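Local coordinates for gliding motility protein MglB (Myxococcus xanthus, PDB 6IZW) that is a Roadblock/LC7-family gliding motility protein that probably acts as a molecular adaptor and guanine-nucleotide exchange factor, at residues V31-K36 and V99-I104. The protein carries 1 engineered substitution. Numbering follows the deposited sequence.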
loop_
_atom_site.group_PDB
_atom_site.type_symbol
_atom_site.label_atom_id
_atom_site.label_comp_id
_atom_site.label_asym_id
_atom_site.label_seq_id
_atom_site.Cartn_x
_atom_site.Cartn_y
_atom_site.Cartn_z
ATOM N N VAL B 31 4.625 -3.194 19.321
ATOM C CA VAL B 31 4.365 -4.416 18.569
ATOM C C VAL B 31 2.975 -4.276 17.967
ATOM O O VAL B 31 2.089 -3.681 18.587
ATOM C CB VAL B 31 4.452 -5.667 19.468
ATOM C CG1 VAL B 31 3.687 -6.856 18.857
ATOM C CG2 VAL B 31 5.905 -6.021 19.758
ATOM N N PHE B 32 2.774 -4.800 16.758
ATOM C CA PHE B 32 1.412 -4.861 16.241
ATOM C C PHE B 32 1.306 -5.931 15.169
ATOM O O PHE B 32 2.309 -6.410 14.634
ATOM C CB PHE B 32 0.924 -3.501 15.708
ATOM C CG PHE B 32 1.706 -2.971 14.544
ATOM C CD1 PHE B 32 1.360 -3.309 13.244
ATOM C CD2 PHE B 32 2.771 -2.107 14.749
ATOM C CE1 PHE B 32 2.083 -2.809 12.161
ATOM C CE2 PHE B 32 3.501 -1.602 13.679
ATOM C CZ PHE B 32 3.159 -1.947 12.382
ATOM N N LEU B 33 0.058 -6.297 14.876
ATOM C CA LEU B 33 -0.286 -7.356 13.945
ATOM C C LEU B 33 -1.221 -6.778 12.890
ATOM O O LEU B 33 -2.201 -6.112 13.234
ATOM C CB LEU B 33 -0.946 -8.520 14.685
ATOM C CG LEU B 33 -1.026 -9.834 13.917
ATOM C CD1 LEU B 33 0.369 -10.429 13.805
ATOM C CD2 LEU B 33 -2.017 -10.836 14.546
ATOM N N VAL B 34 -0.920 -7.022 11.610
ATOM C CA VAL B 34 -1.646 -6.402 10.505
ATOM C C VAL B 34 -1.941 -7.450 9.441
ATOM O O VAL B 34 -1.077 -8.259 9.088
ATOM C CB VAL B 34 -0.871 -5.213 9.894
ATOM C CG1 VAL B 34 0.526 -5.621 9.479
ATOM C CG2 VAL B 34 -1.616 -4.644 8.695
ATOM N N ASP B 35 -3.171 -7.445 8.947
ATOM C CA ASP B 35 -3.528 -8.235 7.782
ATOM C C ASP B 35 -2.810 -7.705 6.539
ATOM O O ASP B 35 -2.450 -6.528 6.452
ATOM C CB ASP B 35 -5.047 -8.189 7.581
ATOM C CG ASP B 35 -5.541 -9.230 6.607
ATOM O OD1 ASP B 35 -5.212 -9.147 5.398
ATOM O OD2 ASP B 35 -6.277 -10.137 7.054
ATOM N N LYS B 36 -2.627 -8.586 5.559
ATOM C CA LYS B 36 -1.984 -8.175 4.322
ATOM C C LYS B 36 -2.772 -7.074 3.615
ATOM O O LYS B 36 -2.176 -6.191 2.981
ATOM C CB LYS B 36 -1.798 -9.385 3.406
ATOM C CG LYS B 36 -0.444 -10.076 3.589
ATOM C CD LYS B 36 -0.249 -11.196 2.580
ATOM C CE LYS B 36 0.942 -12.070 2.978
ATOM N NZ LYS B 36 1.262 -13.070 1.931
ATOM N N VAL B 99 -1.208 -12.660 7.440
ATOM C CA VAL B 99 -0.923 -11.847 8.610
ATOM C C VAL B 99 0.543 -11.442 8.582
ATOM O O VAL B 99 1.370 -12.061 7.913
ATOM C CB VAL B 99 -1.271 -12.604 9.905
ATOM C CG1 VAL B 99 -1.361 -11.665 11.064
ATOM C CG2 VAL B 99 -2.585 -13.326 9.727
ATOM N N VAL B 100 0.851 -10.364 9.301
ATOM C CA VAL B 100 2.197 -9.816 9.386
ATOM C C VAL B 100 2.395 -9.334 10.813
ATOM O O VAL B 100 1.607 -8.519 11.304
ATOM C CB VAL B 100 2.424 -8.645 8.408
ATOM C CG1 VAL B 100 3.789 -8.004 8.633
ATOM C CG2 VAL B 100 2.261 -9.092 6.969
ATOM N N LEU B 101 3.442 -9.817 11.483
ATOM C CA LEU B 101 3.762 -9.315 12.814
ATOM C C LEU B 101 4.919 -8.340 12.708
ATOM O O LEU B 101 5.866 -8.567 11.960
ATOM C CB LEU B 101 4.110 -10.437 13.795
ATOM C CG LEU B 101 3.772 -10.153 15.272
ATOM C CD1 LEU B 101 3.888 -11.432 16.068
ATOM C CD2 LEU B 101 4.618 -9.053 15.931
ATOM N N VAL B 102 4.822 -7.248 13.450
ATOM C CA VAL B 102 5.777 -6.156 13.376
ATOM C C VAL B 102 6.244 -5.831 14.784
ATOM O O VAL B 102 5.441 -5.772 15.725
ATOM C CB VAL B 102 5.172 -4.902 12.710
ATOM C CG1 VAL B 102 6.136 -3.735 12.823
ATOM C CG2 VAL B 102 4.814 -5.174 11.262
ATOM N N VAL B 103 7.550 -5.635 14.924
ATOM C CA VAL B 103 8.178 -5.228 16.170
ATOM C C VAL B 103 9.154 -4.113 15.841
ATOM O O VAL B 103 10.042 -4.296 14.999
ATOM C CB VAL B 103 8.910 -6.398 16.852
ATOM C CG1 VAL B 103 9.214 -6.058 18.304
ATOM C CG2 VAL B 103 8.090 -7.676 16.760
ATOM N N ILE B 104 8.990 -2.960 16.480
ATOM C CA ILE B 104 10.031 -1.945 16.461
ATOM C C ILE B 104 10.492 -1.745 17.895
ATOM O O ILE B 104 9.694 -1.828 18.836
ATOM C CB ILE B 104 9.598 -0.616 15.799
ATOM C CG1 ILE B 104 8.425 0.046 16.518
ATOM C CG2 ILE B 104 9.239 -0.839 14.327
ATOM C CD1 ILE B 104 7.704 1.024 15.642
#
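V102 sits over one face of the F32 ring, its CB 3.8 Å from the ring centroid in a CH-pi contact displaced toward the rim. Its two methyls spread across the far end of the ring, CG1 reaching F32 CE2 at 3.5 Å and CG2 lying nearest CE1. CG of F32 stands between the backbone N and the carbonyl carbon (chi1 63°), and beyond it the ring runs alongside V102, the two side chains pointing the same way. An alanine at F32 would probably strip V102 of this aromatic cover and open a gap beneath helix 52-72. Further along the same face, V34 and V100 lie side by side, V34 CG1 3.7 Å from V100 CB.

On the reverse face the leucines and valines interleave. L33 slants across to V99, its CG 3.4 Å from V99 CG1, while its CD1 also meets CG of L101. V31 splits its branches: CG1 touches L101 CD2, and CG2 packs on V103 CG1 at 3.6 Å.

Behind these contacts runs an antiparallel backbone ladder. F32 and V102 form a hydrogen-bonded pair, with N of V102 2.9 Å from O of F32; V34 and V100 form the next, though its bond from V100 N to V34 O is weak.

Both strands are interior to the antiparallel Roadblock/LC7 sheet, 28-35 next to strand 40-45 and 99-106 next to strand 88-94. F32 and V34 pack against helix 52-72, whereas V31, L33, V99, L101 and V103 face helices 9-25 and 111-130, so this pair of strands links the helical layers on the two faces of the sheet.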